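Local coordinates for protein pumilio homolog 23 (Arabidopsis thaliana, PDB 5WZJ) that binds RNA sequence-specifically through its pumilio repeats, recognises an 18S rRNA sequence, and probably regulates mRNA translation and stability, at residues H426-G429 against C430-Q434; I459-T462 against A463-S466; E218-K221 against Y222-V225. All coordinates share one frame; numbering follows the deposited sequence.

Contact 1 (H426-G429 against C430-Q434). With nucleotides of chain B.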
ATOM      1  N   HIS A 426       5.191  -5.838 -17.746  1.00 21.37           N
ATOM      2  CA  HIS A 426       4.035  -6.114 -16.903  1.00 18.62           C
ATOM      3  C   HIS A 426       4.415  -6.054 -15.429  1.00 22.37           C
ATOM      4  O   HIS A 426       5.335  -6.755 -14.988  1.00 15.79           O
ATOM      5  CB  HIS A 426       3.486  -7.496 -17.258  1.00 22.21           C
ATOM      6  CG  HIS A 426       2.130  -7.779 -16.694  1.00 23.35           C
ATOM      7  ND1 HIS A 426       1.943  -8.533 -15.555  1.00 20.43           N
ATOM      8  CD2 HIS A 426       0.893  -7.430 -17.126  1.00 18.76           C
ATOM      9  CE1 HIS A 426       0.648  -8.631 -15.304  1.00 27.79           C
ATOM     10  NE2 HIS A 426      -0.010  -7.970 -16.241  1.00 21.25           N
ATOM     11  N   VAL A 427       3.686  -5.246 -14.652  1.00 18.35           N
ATOM     12  CA  VAL A 427       4.097  -4.999 -13.268  1.00 20.65           C
ATOM     13  C   VAL A 427       4.043  -6.282 -12.440  1.00 20.80           C
ATOM     14  O   VAL A 427       5.008  -6.637 -11.751  1.00 17.54           O
ATOM     15  CB  VAL A 427       3.250  -3.871 -12.640  1.00 21.75           C
ATOM     16  CG1 VAL A 427       3.535  -3.766 -11.145  1.00 19.07           C
ATOM     17  CG2 VAL A 427       3.583  -2.535 -13.309  1.00 21.03           C
ATOM     18  N   MET A 428       2.923  -7.005 -12.489  1.00 15.37           N
ATOM     19  CA  MET A 428       2.805  -8.174 -11.624  1.00 17.01           C
ATOM     20  C   MET A 428       3.695  -9.315 -12.113  1.00 19.85           C
ATOM     21  O   MET A 428       4.275 -10.049 -11.301  1.00 18.83           O
ATOM     22  CB  MET A 428       1.342  -8.620 -11.531  1.00 18.41           C
ATOM     23  CG  MET A 428       1.121  -9.763 -10.554  1.00 14.82           C
ATOM     24  SD  MET A 428       1.590  -9.353  -8.857  1.00 23.58           S
ATOM     25  CE  MET A 428       0.266  -8.232  -8.412  1.00 21.39           C
ATOM     26  N   GLY A 429       3.832  -9.467 -13.432  1.00 18.31           N
ATOM     27  CA  GLY A 429       4.767 -10.453 -13.947  1.00 19.73           C
ATOM     28  C   GLY A 429       6.182 -10.189 -13.471  1.00 19.13           C
ATOM     29  O   GLY A 429       6.897 -11.109 -13.068  1.00 17.29           O
ATOM     30  N   CYS A 430       6.589  -8.916 -13.466  1.00 14.94           N
ATOM     31  CA  CYS A 430       7.924  -8.580 -12.982  1.00 15.59           C
ATOM     32  C   CYS A 430       8.041  -8.744 -11.467  1.00 18.52           C
ATOM     33  O   CYS A 430       9.111  -9.109 -10.973  1.00 19.44           O
ATOM     34  CB  CYS A 430       8.295  -7.164 -13.415  1.00 16.56           C
ATOM     35  SG  CYS A 430       8.591  -7.014 -15.189  1.00 18.42           S
ATOM     36  N   LEU A 431       6.955  -8.520 -10.717  1.00 17.02           N
ATOM     37  CA  LEU A 431       6.990  -8.795  -9.281  1.00 18.29           C
ATOM     38  C   LEU A 431       7.086 -10.293  -9.002  1.00 15.57           C
ATOM     39  O   LEU A 431       7.814 -10.710  -8.094  1.00 19.18           O
ATOM     40  CB  LEU A 431       5.760  -8.197  -8.580  1.00 18.03           C
ATOM     41  CG  LEU A 431       5.709  -6.664  -8.476  1.00 22.08           C
ATOM     42  CD1 LEU A 431       4.285  -6.193  -8.112  1.00 19.46           C
ATOM     43  CD2 LEU A 431       6.718  -6.141  -7.453  1.00 16.07           C
ATOM     44  N   ILE A 432       6.347 -11.115  -9.759  1.00 13.03           N
ATOM     45  CA  ILE A 432       6.496 -12.565  -9.649  1.00 20.06           C
ATOM     46  C   ILE A 432       7.958 -12.958  -9.842  1.00 19.99           C
ATOM     47  O   ILE A 432       8.535 -13.710  -9.046  1.00 21.98           O
ATOM     48  CB  ILE A 432       5.587 -13.269 -10.671  1.00 20.56           C
ATOM     49  CG1 ILE A 432       4.119 -13.070 -10.298  1.00 22.01           C
ATOM     50  CG2 ILE A 432       5.906 -14.766 -10.746  1.00 19.39           C
ATOM     51  CD1 ILE A 432       3.148 -13.581 -11.342  1.00 14.76           C
ATOM     52  N   LEU A 433       8.589 -12.400 -10.878  1.00 18.02           N
ATOM     53  CA  LEU A 433       9.977 -12.729 -11.199  1.00 20.29           C
ATOM     54  C   LEU A 433      10.926 -12.269 -10.099  1.00 18.74           C
ATOM     55  O   LEU A 433      11.900 -12.961  -9.782  1.00 19.78           O
ATOM     56  CB  LEU A 433      10.351 -12.096 -12.541  1.00 15.18           C
ATOM     57  CG  LEU A 433       9.723 -12.762 -13.774  1.00 16.94           C
ATOM     58  CD1 LEU A 433       9.849 -11.862 -15.003  1.00 15.77           C
ATOM     59  CD2 LEU A 433      10.406 -14.106 -14.040  1.00 18.23           C
ATOM     60  N   GLN A 434      10.656 -11.101  -9.503  1.00 16.37           N
ATOM     61  CA  GLN A 434      11.447 -10.658  -8.359  1.00 19.29           C
ATOM     62  C   GLN A 434      11.361 -11.661  -7.224  1.00 17.28           C
ATOM     63  O   GLN A 434      12.363 -11.939  -6.552  1.00 20.61           O
ATOM     64  CB  GLN A 434      10.973  -9.272  -7.894  1.00 18.42           C
ATOM     65  CG  GLN A 434      11.327  -8.162  -8.892  1.00 20.90           C
ATOM     66  CD  GLN A 434      10.567  -6.893  -8.634  1.00 22.85           C
ATOM     67  OE1 GLN A 434      10.731  -6.266  -7.594  1.00 20.07           O
ATOM     68  NE2 GLN A 434       9.727  -6.508  -9.576  1.00 19.30           N
TER
ATOM     69  P     A B   3       8.554   4.965  -8.720  1.00 40.82           P
ATOM     70  OP1   A B   3       7.692   6.171  -8.867  1.00 44.22           O
ATOM     71  OP2   A B   3       8.721   4.318  -7.394  1.00 36.13           O
ATOM     72  O5'   A B   3       8.017   3.879  -9.755  1.00 37.81           O
ATOM     73  C5'   A B   3       7.859   4.193 -11.135  1.00 35.63           C
ATOM     74  C4'   A B   3       7.427   2.981 -11.926  1.00 37.22           C
ATOM     75  O4'   A B   3       8.486   1.990 -11.913  1.00 37.26           O
ATOM     76  C3'   A B   3       6.206   2.232 -11.396  1.00 33.29           C
ATOM     77  O3'   A B   3       4.985   2.819 -11.813  1.00 35.99           O
ATOM     78  C2'   A B   3       6.414   0.813 -11.925  1.00 33.31           C
ATOM     79  O2'   A B   3       6.003   0.698 -13.281  1.00 35.30           O
ATOM     80  C1'   A B   3       7.936   0.689 -11.879  1.00 28.18           C
ATOM     81  N9    A B   3       8.419   0.006 -10.667  1.00 24.13           N
ATOM     82  C8    A B   3       9.122   0.554  -9.616  1.00 28.91           C
ATOM     83  N7    A B   3       9.444  -0.331  -8.694  1.00 30.69           N
ATOM     84  C5    A B   3       8.928  -1.536  -9.188  1.00 28.28           C
ATOM     85  C6    A B   3       8.927  -2.854  -8.701  1.00 27.76           C
ATOM     86  N6    A B   3       9.485  -3.208  -7.540  1.00 28.58           N
ATOM     87  N1    A B   3       8.331  -3.817  -9.449  1.00 27.55           N
ATOM     88  C2    A B   3       7.763  -3.480 -10.608  1.00 28.24           C
ATOM     89  N3    A B   3       7.698  -2.274 -11.172  1.00 29.28           N
ATOM     90  C4    A B   3       8.299  -1.342 -10.406  1.00 25.70           C
ATOM     91  P     U B   5      -0.755  -1.029  -9.042  1.00 35.79           P
ATOM     92  OP1   U B   5      -0.799  -0.331 -10.348  1.00 27.79           O
ATOM     93  OP2   U B   5      -1.560  -0.576  -7.880  1.00 37.81           O
ATOM     94  O5'   U B   5      -1.092  -2.568  -9.284  1.00 32.30           O
ATOM     95  C5'   U B   5      -0.417  -3.305 -10.295  1.00 25.56           C
ATOM     96  C4'   U B   5      -1.190  -4.540 -10.680  1.00 23.99           C
ATOM     97  O4'   U B   5      -1.175  -5.475  -9.568  1.00 23.59           O
ATOM     98  C3'   U B   5      -2.659  -4.298 -11.009  1.00 26.51           C
ATOM     99  O3'   U B   5      -3.066  -5.255 -11.973  1.00 27.13           O
ATOM    100  C2'   U B   5      -3.351  -4.599  -9.680  1.00 21.32           C
ATOM    101  O2'   U B   5      -4.711  -4.955  -9.796  1.00 22.86           O
ATOM    102  C1'   U B   5      -2.503  -5.754  -9.156  1.00 22.16           C
ATOM    103  N1    U B   5      -2.490  -5.891  -7.693  1.00 25.85           N
ATOM    104  C2    U B   5      -2.820  -7.130  -7.182  1.00 23.07           C
ATOM    105  O2    U B   5      -3.138  -8.065  -7.888  1.00 22.81           O
ATOM    106  N3    U B   5      -2.781  -7.235  -5.815  1.00 25.26           N
ATOM    107  C4    U B   5      -2.442  -6.237  -4.928  1.00 26.95           C
ATOM    108  O4    U B   5      -2.454  -6.498  -3.730  1.00 30.21           O
ATOM    109  C5    U B   5      -2.100  -4.982  -5.527  1.00 26.96           C
ATOM    110  C6    U B   5      -2.127  -4.851  -6.864  1.00 24.93           C
ATOM    111  P     U B   4       3.943   3.391 -10.725  1.00 36.27           P
ATOM    112  OP1   U B   4       2.878   4.072 -11.503  1.00 46.15           O
ATOM    113  OP2   U B   4       4.671   4.043  -9.604  1.00 34.48           O
ATOM    114  O5'   U B   4       3.313   2.083 -10.083  1.00 34.96           O
ATOM    115  C5'   U B   4       2.717   1.080 -10.896  1.00 31.14           C
ATOM    116  C4'   U B   4       2.466  -0.160 -10.082  1.00 33.98           C
ATOM    117  O4'   U B   4       3.745  -0.670  -9.614  1.00 29.03           O
ATOM    118  C3'   U B   4       1.609   0.059  -8.830  1.00 32.27           C
ATOM    119  O3'   U B   4       0.781  -1.073  -8.607  1.00 37.13           O
ATOM    120  C2'   U B   4       2.638   0.131  -7.712  1.00 31.66           C
ATOM    121  O2'   U B   4       2.162  -0.248  -6.437  1.00 33.22           O
ATOM    122  C1'   U B   4       3.699  -0.842  -8.214  1.00 31.88           C
ATOM    123  N1    U B   4       5.022  -0.577  -7.635  1.00 30.82           N
ATOM    124  C2    U B   4       5.559  -1.600  -6.882  1.00 36.65           C
ATOM    125  O2    U B   4       5.007  -2.683  -6.745  1.00 36.54           O
ATOM    126  N3    U B   4       6.776  -1.313  -6.316  1.00 36.55           N
ATOM    127  C4    U B   4       7.471  -0.127  -6.405  1.00 30.76           C
ATOM    128  O4    U B   4       8.557  -0.048  -5.828  1.00 32.16           O
ATOM    129  C5    U B   4       6.835   0.898  -7.188  1.00 35.04           C
ATOM    130  C6    U B   4       5.648   0.648  -7.759  1.00 32.34           C
TER
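The amide of Q434 meets the adenine of A3 of chain B at its N1 and N6 atoms. NE2 donates almost straight to A3 N1, at 3.0 Å and 170°. OE1 receives a weak, more bent bond from A3 N6. The imidazole of H426 uses its edge: ND1 lies 3.0 Å from G429 N, which sits in the ring plane. This is an N-cap bond at the start of helix 427-436. The carbonyl of H426 takes C430 N one turn on, and V427, M428 and G429 repeat the pattern with L431, I432 and L433.

V427, M428 and L431 turn apolar groups to the RNA. L431 CD2 lies 3.5 Å from A3 N1. V427 CG1 is 3.5 Å from O4' of U4 of chain B, and its neighbour L431 CD1 is 4.0 Å from that same CG1. M428 bends at chi2 and chi3, and its CE comes 3.3 Å from O4' of U5 of chain B.

Q434 NE2 also gives a weak bond to C430 O, which helps fix the flip of the amide. Donor then faces N1 and acceptor faces N6, which matches the acceptor and donor that adenine offers.

Contact 2 (I459-T462 against A463-S466); sequences ITET and AKDS. With nucleotides of chain B.
The helix 456-463 runs out here: A463 N bonds to I459 O and K464 N to T460 O, but D465 N reaches back only three residues to T462 O. This is the link between two helices of the seventh pumilio repeat, with helix 468-477 following. D465 N lies 3.1 Å from T462 O, well above its carbonyl plane, 63° out of it.

K464 lies back along the helix it has just left. Its CG sits 3.2 Å from T460 O, and the chain beyond is extended. It crosses E461 obliquely, with K464 CD 4.0 Å from E461 OE2. E461 bends at chi2 to come this near. The opposite charges probably attract, but K464 NZ stays 4.2 Å from E461 OE2, beyond a salt bridge. The true salt bridge of K464 goes to E498, so the lysine ties this turn to helix 496-501. A leucine in its place would probably leave E498 without its charged mate and E461 without the nearby positive charge.

D465 has CG anti to its backbone N (chi1 -178°), which carries the carboxylate away from the helix just ended. OD1 accepts from S467 N and G468 N, capping the turn into helix 468-477, and OD2 takes M425 N. T462 OG1 bonds back to Y458 O. Beyond the cap the chain reaches the RNA: S466 OG donates to the ribose oxygen O4' of A3 of chain B at 3.1 Å, with S466 CB 3.3 Å from that same O4'.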
ATOM      1  N   ILE A 459      17.838  -8.250 -23.262  1.00 23.41           N
ATOM      2  CA  ILE A 459      18.311  -7.971 -21.907  1.00 23.50           C
ATOM      3  C   ILE A 459      18.489  -6.469 -21.689  1.00 21.38           C
ATOM      4  O   ILE A 459      18.158  -5.945 -20.620  1.00 19.39           O
ATOM      5  CB  ILE A 459      19.615  -8.747 -21.618  1.00 26.53           C
ATOM      6  CG1 ILE A 459      19.327 -10.243 -21.484  1.00 38.21           C
ATOM      7  CG2 ILE A 459      20.262  -8.258 -20.340  1.00 33.15           C
ATOM      8  CD1 ILE A 459      20.559 -11.108 -21.129  1.00 41.05           C
ATOM      9  N   THR A 460      19.020  -5.749 -22.683  1.00 20.16           N
ATOM     10  CA  THR A 460      19.156  -4.302 -22.508  1.00 20.93           C
ATOM     11  C   THR A 460      17.791  -3.627 -22.481  1.00 20.53           C
ATOM     12  O   THR A 460      17.562  -2.712 -21.681  1.00 22.37           O
ATOM     13  CB  THR A 460      20.032  -3.688 -23.605  1.00 21.63           C
ATOM     14  OG1 THR A 460      19.383  -3.835 -24.865  1.00 35.87           O
ATOM     15  CG2 THR A 460      21.373  -4.372 -23.665  1.00 20.73           C
ATOM     16  N   GLU A 461      16.860  -4.073 -23.331  1.00 20.32           N
ATOM     17  CA  GLU A 461      15.495  -3.560 -23.251  1.00 25.14           C
ATOM     18  C   GLU A 461      14.888  -3.803 -21.871  1.00 25.70           C
ATOM     19  O   GLU A 461      14.161  -2.948 -21.344  1.00 20.28           O
ATOM     20  CB  GLU A 461      14.618  -4.202 -24.326  1.00 24.79           C
ATOM     21  CG  GLU A 461      14.937  -3.745 -25.725  1.00 34.61           C
ATOM     22  CD  GLU A 461      14.545  -2.303 -25.955  1.00 37.59           C
ATOM     23  OE1 GLU A 461      13.365  -2.065 -26.297  1.00 39.72           O
ATOM     24  OE2 GLU A 461      15.410  -1.417 -25.776  1.00 35.92           O
ATOM     25  N   THR A 462      15.159  -4.971 -21.277  1.00 28.79           N
ATOM     26  CA  THR A 462      14.653  -5.261 -19.938  1.00 19.67           C
ATOM     27  C   THR A 462      15.244  -4.300 -18.917  1.00 21.72           C
ATOM     28  O   THR A 462      14.530  -3.766 -18.060  1.00 19.73           O
ATOM     29  CB  THR A 462      14.976  -6.709 -19.553  1.00 21.11           C
ATOM     30  OG1 THR A 462      14.464  -7.599 -20.557  1.00 18.81           O
ATOM     31  CG2 THR A 462      14.370  -7.068 -18.168  1.00 16.44           C
ATOM     32  N   ALA A 463      16.555  -4.054 -19.009  1.00 21.23           N
ATOM     33  CA  ALA A 463      17.219  -3.162 -18.064  1.00 21.65           C
ATOM     34  C   ALA A 463      16.692  -1.736 -18.164  1.00 23.41           C
ATOM     35  O   ALA A 463      16.659  -1.016 -17.163  1.00 21.12           O
ATOM     36  CB  ALA A 463      18.727  -3.177 -18.302  1.00 19.68           C
ATOM     37  N   LYS A 464      16.276  -1.314 -19.353  1.00 19.12           N
ATOM     38  CA  LYS A 464      15.750   0.030 -19.554  1.00 24.77           C
ATOM     39  C   LYS A 464      14.304   0.174 -19.111  1.00 27.19           C
ATOM     40  O   LYS A 464      13.755   1.269 -19.212  1.00 26.33           O
ATOM     41  CB  LYS A 464      15.860   0.426 -21.028  1.00 21.73           C
ATOM     42  CG  LYS A 464      17.296   0.463 -21.551  1.00 29.01           C
ATOM     43  CD  LYS A 464      17.340   0.835 -23.026  1.00 28.48           C
ATOM     44  CE  LYS A 464      18.730   0.569 -23.587  1.00 41.75           C
ATOM     45  NZ  LYS A 464      18.843   0.876 -25.042  1.00 51.04           N
ATOM     46  N   ASP A 465      13.675  -0.896 -18.648  1.00 25.79           N
ATOM     47  CA  ASP A 465      12.287  -0.861 -18.210  1.00 25.46           C
ATOM     48  C   ASP A 465      12.266  -0.738 -16.694  1.00 24.94           C
ATOM     49  O   ASP A 465      13.001  -1.448 -16.002  1.00 23.82           O
ATOM     50  CB  ASP A 465      11.543  -2.124 -18.659  1.00 25.63           C
ATOM     51  CG  ASP A 465      10.071  -2.109 -18.271  1.00 28.16           C
ATOM     52  OD1 ASP A 465       9.747  -2.392 -17.093  1.00 24.34           O
ATOM     53  OD2 ASP A 465       9.238  -1.829 -19.150  1.00 27.52           O
ATOM     54  N   SER A 466      11.420   0.159 -16.177  1.00 16.00           N
ATOM     55  CA  SER A 466      11.415   0.423 -14.740  1.00 21.88           C
ATOM     56  C   SER A 466      10.908  -0.762 -13.923  1.00 23.97           C
ATOM     57  O   SER A 466      11.210  -0.843 -12.724  1.00 25.85           O
ATOM     58  CB  SER A 466      10.581   1.676 -14.433  1.00 23.39           C
ATOM     59  OG  SER A 466       9.240   1.503 -14.859  1.00 32.16           O
TER
ATOM     60  P     A B   3       8.554   4.965  -8.720  1.00 40.82           P
ATOM     61  OP1   A B   3       7.692   6.171  -8.867  1.00 44.22           O
ATOM     62  OP2   A B   3       8.721   4.318  -7.394  1.00 36.13           O
ATOM     63  O5'   A B   3       8.017   3.879  -9.755  1.00 37.81           O
ATOM     64  C5'   A B   3       7.859   4.193 -11.135  1.00 35.63           C
ATOM     65  C4'   A B   3       7.427   2.981 -11.926  1.00 37.22           C
ATOM     66  O4'   A B   3       8.486   1.990 -11.913  1.00 37.26           O
ATOM     67  C3'   A B   3       6.206   2.232 -11.396  1.00 33.29           C
ATOM     68  O3'   A B   3       4.985   2.819 -11.813  1.00 35.99           O
ATOM     69  C2'   A B   3       6.414   0.813 -11.925  1.00 33.31           C
ATOM     70  O2'   A B   3       6.003   0.698 -13.281  1.00 35.30           O
ATOM     71  C1'   A B   3       7.936   0.689 -11.879  1.00 28.18           C
ATOM     72  N9    A B   3       8.419   0.006 -10.667  1.00 24.13           N
ATOM     73  C8    A B   3       9.122   0.554  -9.616  1.00 28.91           C
ATOM     74  N7    A B   3       9.444  -0.331  -8.694  1.00 30.69           N
ATOM     75  C5    A B   3       8.928  -1.536  -9.188  1.00 28.28           C
ATOM     76  C6    A B   3       8.927  -2.854  -8.701  1.00 27.76           C
ATOM     77  N6    A B   3       9.485  -3.208  -7.540  1.00 28.58           N
ATOM     78  N1    A B   3       8.331  -3.817  -9.449  1.00 27.55           N
ATOM     79  C2    A B   3       7.763  -3.480 -10.608  1.00 28.24           C
ATOM     80  N3    A B   3       7.698  -2.274 -11.172  1.00 29.28           N
ATOM     81  C4    A B   3       8.299  -1.342 -10.406  1.00 25.70           C
TER

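Contact 3 (E218-K221 against Y222-V225)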
ATOM      1  N   GLU A 218     -28.487  -7.659  11.871  1.00 17.19           N
ATOM      2  CA  GLU A 218     -29.030  -7.358  10.549  1.00 15.75           C
ATOM      3  C   GLU A 218     -28.527  -6.008  10.048  1.00 16.25           C
ATOM      4  O   GLU A 218     -28.225  -5.860   8.858  1.00 18.61           O
ATOM      5  CB  GLU A 218     -30.565  -7.394  10.599  1.00 15.47           C
ATOM      6  CG  GLU A 218     -31.257  -7.331   9.231  1.00 16.22           C
ATOM      7  CD  GLU A 218     -31.219  -8.646   8.478  1.00 28.32           C
ATOM      8  OE1 GLU A 218     -30.696  -9.638   9.026  1.00 24.73           O
ATOM      9  OE2 GLU A 218     -31.718  -8.685   7.330  1.00 32.31           O
ATOM     10  N   ASP A 219     -28.432  -5.006  10.934  1.00 12.27           N
ATOM     11  CA  ASP A 219     -27.798  -3.746  10.540  1.00 13.29           C
ATOM     12  C   ASP A 219     -26.349  -3.973  10.110  1.00 18.57           C
ATOM     13  O   ASP A 219     -25.887  -3.408   9.108  1.00 16.09           O
ATOM     14  CB  ASP A 219     -27.842  -2.731  11.686  1.00 15.99           C
ATOM     15  CG  ASP A 219     -29.182  -2.023  11.798  1.00 21.45           C
ATOM     16  OD1 ASP A 219     -29.997  -2.127  10.858  1.00 21.55           O
ATOM     17  OD2 ASP A 219     -29.411  -1.362  12.830  1.00 19.15           O
ATOM     18  N   MET A 220     -25.615  -4.787  10.876  1.00 14.92           N
ATOM     19  CA  MET A 220     -24.229  -5.108  10.534  1.00 19.08           C
ATOM     20  C   MET A 220     -24.129  -5.768   9.163  1.00 17.14           C
ATOM     21  O   MET A 220     -23.174  -5.524   8.418  1.00 15.98           O
ATOM     22  CB  MET A 220     -23.627  -6.023  11.607  1.00 17.94           C
ATOM     23  CG  MET A 220     -22.142  -6.356  11.381  1.00 15.72           C
ATOM     24  SD  MET A 220     -21.112  -4.871  11.525  1.00 19.20           S
ATOM     25  CE  MET A 220     -21.253  -4.536  13.255  1.00 14.40           C
ATOM     26  N   LYS A 221     -25.095  -6.629   8.818  1.00 16.42           N
ATOM     27  CA  LYS A 221     -25.063  -7.277   7.508  1.00 14.92           C
ATOM     28  C   LYS A 221     -25.003  -6.250   6.385  1.00 18.18           C
ATOM     29  O   LYS A 221     -24.389  -6.499   5.337  1.00 16.09           O
ATOM     30  CB  LYS A 221     -26.283  -8.196   7.347  1.00 18.70           C
ATOM     31  CG  LYS A 221     -26.312  -9.041   6.052  1.00 25.85           C
ATOM     32  CD  LYS A 221     -26.992 -10.431   6.230  1.00 37.33           C
ATOM     33  CE  LYS A 221     -28.525 -10.335   6.382  1.00 45.82           C
ATOM     34  NZ  LYS A 221     -29.250 -11.609   6.802  1.00 33.72           N
ATOM     35  N   TYR A 222     -25.597  -5.076   6.586  1.00 19.34           N
ATOM     36  CA  TYR A 222     -25.555  -4.086   5.526  1.00 18.02           C
ATOM     37  C   TYR A 222     -24.425  -3.081   5.687  1.00 15.99           C
ATOM     38  O   TYR A 222     -23.981  -2.518   4.682  1.00 14.75           O
ATOM     39  CB  TYR A 222     -26.936  -3.425   5.399  1.00 21.45           C
ATOM     40  CG  TYR A 222     -27.853  -4.508   4.849  1.00 35.55           C
ATOM     41  CD1 TYR A 222     -27.785  -4.872   3.500  1.00 40.44           C
ATOM     42  CD2 TYR A 222     -28.687  -5.255   5.693  1.00 25.95           C
ATOM     43  CE1 TYR A 222     -28.571  -5.896   2.986  1.00 41.27           C
ATOM     44  CE2 TYR A 222     -29.478  -6.284   5.189  1.00 34.92           C
ATOM     45  CZ  TYR A 222     -29.414  -6.602   3.831  1.00 44.00           C
ATOM     46  OH  TYR A 222     -30.198  -7.619   3.318  1.00 41.35           O
ATOM     47  N   LEU A 223     -23.894  -2.894   6.900  1.00 13.30           N
ATOM     48  CA  LEU A 223     -22.621  -2.183   7.018  1.00 16.74           C
ATOM     49  C   LEU A 223     -21.518  -2.905   6.245  1.00 16.50           C
ATOM     50  O   LEU A 223     -20.608  -2.262   5.710  1.00 16.27           O
ATOM     51  CB  LEU A 223     -22.236  -2.026   8.493  1.00 12.68           C
ATOM     52  CG  LEU A 223     -23.151  -1.163   9.389  1.00 13.32           C
ATOM     53  CD1 LEU A 223     -22.613  -1.132  10.814  1.00 15.25           C
ATOM     54  CD2 LEU A 223     -23.329   0.268   8.866  1.00 12.69           C
ATOM     55  N   GLN A 224     -21.600  -4.242   6.170  1.00 13.44           N
ATOM     56  CA  GLN A 224     -20.610  -5.046   5.456  1.00 14.07           C
ATOM     57  C   GLN A 224     -20.500  -4.646   3.990  1.00 16.93           C
ATOM     58  O   GLN A 224     -19.409  -4.690   3.406  1.00 17.59           O
ATOM     59  CB  GLN A 224     -20.985  -6.535   5.548  1.00  9.96           C
ATOM     60  CG  GLN A 224     -20.706  -7.201   6.887  1.00 18.20           C
ATOM     61  CD  GLN A 224     -21.155  -8.655   6.900  1.00 19.94           C
ATOM     62  OE1 GLN A 224     -21.753  -9.139   5.939  1.00 16.50           O
ATOM     63  NE2 GLN A 224     -20.880  -9.350   7.989  1.00 13.72           N
ATOM     64  N   VAL A 225     -21.623  -4.282   3.367  1.00 15.75           N
ATOM     65  CA  VAL A 225     -21.682  -4.065   1.924  1.00 18.26           C
ATOM     66  C   VAL A 225     -21.890  -2.597   1.581  1.00 21.55           C
ATOM     67  O   VAL A 225     -22.060  -2.250   0.408  1.00 19.59           O
ATOM     68  CB  VAL A 225     -22.763  -4.944   1.257  1.00 19.06           C
ATOM     69  CG1 VAL A 225     -22.434  -6.437   1.439  1.00 20.38           C
ATOM     70  CG2 VAL A 225     -24.146  -4.628   1.826  1.00 20.82           C
TER
HETATM   71  O   HOH W   1     -23.408  -8.974   3.895  1.00 25.69           O
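E218 and Y222 lie side by side and point the same way, one helical turn apart. E218 starts with CG anti to the backbone nitrogen (chi1 -170°), then bends at chi2. The bend sets OE2 at the edge of the Y222 ring, in its plane and 3.9 Å from CE2. Carboxylate and ring planes stand 65° apart. E218 O is also close to the ring, 3.3 Å from Y222 CD2.

D219 follows with a carbonyl that takes two donors. L223 N lies in the carbonyl plane, 3.0 Å from D219 O. Y222 N, at a similar distance, comes from above that plane.

M220 turns to the buried side. Its SD meets L223 CD1 at 4.1 Å, and the two side chains cross at about a right angle. L223 goes on to pack against helix 140-144. Helix 217-223, in the fourth pumilio repeat, thus packs on the third repeat of the right-handed superhelix. M220 O accepts Q224 N.

K221 closes the segment. Its CG lies over one face of the Y222 ring, 4.3 Å above the plane and shifted toward the rim. K221 NZ turns back to E218 OE1, a salt bridge of 3.3 Å whose hydrogen bond is weak. A water donates both to K221 O and to Q224 OE1, the latter bond 2.6 Å long. The other end of that amide is anchored too: Q224 NE2 bonds to I254 O.

In the fold
Along the chain the order is contact 3, contact 1, contact 2. All three lie in the NOP9-like PUF repeat domain, an all-helical superhelix. Contact 3 is on helix 217-223, in the fourth pumilio repeat. Contact 1 is on helix 427-436. Contact 2 covers the end of helix 456-463 and the loop after it, in the seventh repeat. Contacts 1 and 2, with centres about 13 Å apart, hold one nucleotide, A3 of chain B, by its base and its sugar. Contact 3 is about 37 Å from contact 1 and 48 Å from contact 2, centre to centre. Its nearest atom is about 8 Å from the RNA, so it joins repeats rather than reading bases.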